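Local structure of protein LST4 (Kluyveromyces lactis, 4ZY8) at residues A[15-19]-A[52-56]. The protein probably takes part, through the larger protein of which this is the longin domain, in extracellular amino acid uptake and Golgi-to-plasma-membrane protein trafficking. Residues are numbered along the deposited sequence.
Sequences ISQEL and DYIFG
Residues 52-55 form the last turn of helix 47-55, which packs on one face of a β-sheet, and residues 15-19 carry an inner strand of that sheet out into a loop. The backbone of 15-17 is extended (phi/psi -141/166 at Ser16), while 52-54 are helical and Phe55 flattens to -104/4. The two backbones stay well apart: CA to CA, Ser16 and Ile54 lie 8.9 Å from each other, Glu18 and Phe55 8.4 Å. No hydrogen bond crosses; van der Waals packing of the Ile54 and Phe55 side chains against 15-19, burying 184 Å² in total, makes the contact. Along the helix, Ile54 (chi1 m, chi2 t) comes first, its CB directed at the strand and its CG2 4.3 Å from Ser16 OG; it also rests on Ala97 of strand 95-103 and Thr83 of strand 79-87. Phe55 carries most of the contact, with 83 Å² covered by 15-19 against 12 Å² of Ile54. With chi1 -57° and chi2 -81°, its ring reaches three consecutive residues: CE2 is 3.4 Å from Ser16 OG (chi1 p), CZ 4.0 Å from Gln17 CA, and CD1 3.8 Å from Glu18 CG. The Gln17 side chain leaves from the other face, where its amide hydrogen-bonds to the backbone of Gln138 and Leu140. Glu18 (m, t) lays its aliphatic part near the ring and forms a salt bridge with Arg95. This is helix-on-sheet packing within an α/β longin domain: helix 47-55 covers one face of the antiparallel sheet over strands 12-17, 95-103 and 79-87.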
loop_
_atom_site.group_PDB
_atom_site.type_symbol
_atom_site.label_atom_id
_atom_site.label_comp_id
_atom_site.label_asym_id
_atom_site.label_seq_id
_atom_site.Cartn_x
_atom_site.Cartn_y
_atom_site.Cartn_z
ATOM N N ILE A 15 -0.688 -2.317 -4.988
ATOM C CA ILE A 15 0.605 -1.666 -5.126
ATOM C C ILE A 15 0.501 -0.832 -6.390
ATOM O O ILE A 15 0.191 -1.363 -7.451
ATOM C CB ILE A 15 1.761 -2.677 -5.215
ATOM C CG1 ILE A 15 1.798 -3.556 -3.958
ATOM C CG2 ILE A 15 3.092 -1.957 -5.424
ATOM C CD1 ILE A 15 2.807 -4.688 -4.055
ATOM N N SER A 16 0.729 0.472 -6.274
ATOM C CA SER A 16 0.624 1.353 -7.432
ATOM C C SER A 16 1.723 2.390 -7.405
ATOM O O SER A 16 2.383 2.580 -6.363
ATOM C CB SER A 16 -0.743 2.032 -7.476
ATOM O OG SER A 16 -1.027 2.751 -6.278
ATOM N N GLN A 17 1.923 3.067 -8.538
ATOM C CA GLN A 17 2.886 4.172 -8.589
ATOM C C GLN A 17 2.562 5.305 -9.584
ATOM O O GLN A 17 1.812 5.098 -10.539
ATOM C CB GLN A 17 4.272 3.591 -8.878
ATOM C CG GLN A 17 4.430 2.979 -10.235
ATOM C CD GLN A 17 5.865 2.567 -10.516
ATOM O OE1 GLN A 17 6.134 1.412 -10.842
ATOM N NE2 GLN A 17 6.792 3.516 -10.416
ATOM N N GLU A 18 3.116 6.498 -9.329
ATOM C CA GLU A 18 3.016 7.639 -10.250
ATOM C C GLU A 18 4.011 7.543 -11.389
ATOM O O GLU A 18 5.078 6.951 -11.237
ATOM C CB GLU A 18 3.245 8.969 -9.528
ATOM C CG GLU A 18 2.147 9.418 -8.576
ATOM C CD GLU A 18 2.512 10.719 -7.861
ATOM O OE1 GLU A 18 3.723 10.947 -7.597
ATOM O OE2 GLU A 18 1.588 11.512 -7.564
ATOM N N LEU A 19 3.641 8.072 -12.533
ATOM C CA LEU A 19 4.549 8.219 -13.642
ATOM C C LEU A 19 4.535 9.683 -13.919
ATOM O O LEU A 19 3.757 10.395 -13.342
ATOM C CB LEU A 19 4.018 7.504 -14.861
ATOM C CG LEU A 19 3.874 6.003 -15.004
ATOM C CD1 LEU A 19 3.987 5.257 -13.717
ATOM C CD2 LEU A 19 2.543 5.711 -15.638
ATOM N N ASP A 52 -7.609 8.180 -6.311
ATOM C CA ASP A 52 -7.865 9.482 -5.715
ATOM C C ASP A 52 -7.615 9.451 -4.195
ATOM O O ASP A 52 -7.000 10.360 -3.645
ATOM C CB ASP A 52 -9.290 9.930 -6.059
ATOM C CG ASP A 52 -9.588 11.341 -5.594
ATOM O OD1 ASP A 52 -8.910 12.273 -6.078
ATOM O OD2 ASP A 52 -10.538 11.527 -4.802
ATOM N N TYR A 53 -8.066 8.397 -3.522
ATOM C CA TYR A 53 -7.786 8.250 -2.094
ATOM C C TYR A 53 -6.302 8.042 -1.806
ATOM O O TYR A 53 -5.786 8.527 -0.807
ATOM C CB TYR A 53 -8.582 7.090 -1.502
ATOM C CG TYR A 53 -10.067 7.335 -1.376
ATOM C CD1 TYR A 53 -10.563 8.607 -1.152
ATOM C CD2 TYR A 53 -10.969 6.289 -1.463
ATOM C CE1 TYR A 53 -11.919 8.831 -1.020
ATOM C CE2 TYR A 53 -12.322 6.502 -1.338
ATOM C CZ TYR A 53 -12.795 7.772 -1.113
ATOM O OH TYR A 53 -14.151 7.981 -0.984
ATOM N N ILE A 54 -5.601 7.334 -2.670
ATOM C CA ILE A 54 -4.192 7.037 -2.490
ATOM C C ILE A 54 -3.296 8.186 -2.844
ATOM O O ILE A 54 -2.442 8.540 -2.086
ATOM C CB ILE A 54 -3.789 5.833 -3.331
ATOM C CG1 ILE A 54 -4.557 4.629 -2.872
ATOM C CG2 ILE A 54 -2.313 5.542 -3.239
ATOM C CD1 ILE A 54 -4.565 3.502 -3.838
ATOM N N PHE A 55 -3.468 8.741 -4.025
ATOM C CA PHE A 55 -2.642 9.836 -4.447
ATOM C C PHE A 55 -3.387 11.176 -4.373
ATOM O O PHE A 55 -2.895 12.193 -4.791
ATOM C CB PHE A 55 -2.132 9.597 -5.860
ATOM C CG PHE A 55 -1.367 8.327 -6.040
ATOM C CD1 PHE A 55 -0.050 8.241 -5.679
ATOM C CD2 PHE A 55 -1.950 7.243 -6.611
ATOM C CE1 PHE A 55 0.663 7.096 -5.873
ATOM C CE2 PHE A 55 -1.250 6.090 -6.785
ATOM C CZ PHE A 55 0.065 6.015 -6.423
ATOM N N GLY A 56 -4.602 11.176 -3.881
ATOM C CA GLY A 56 -5.327 12.416 -3.840
ATOM C C GLY A 56 -4.837 13.263 -2.701
ATOM O O GLY A 56 -4.271 14.312 -2.915
#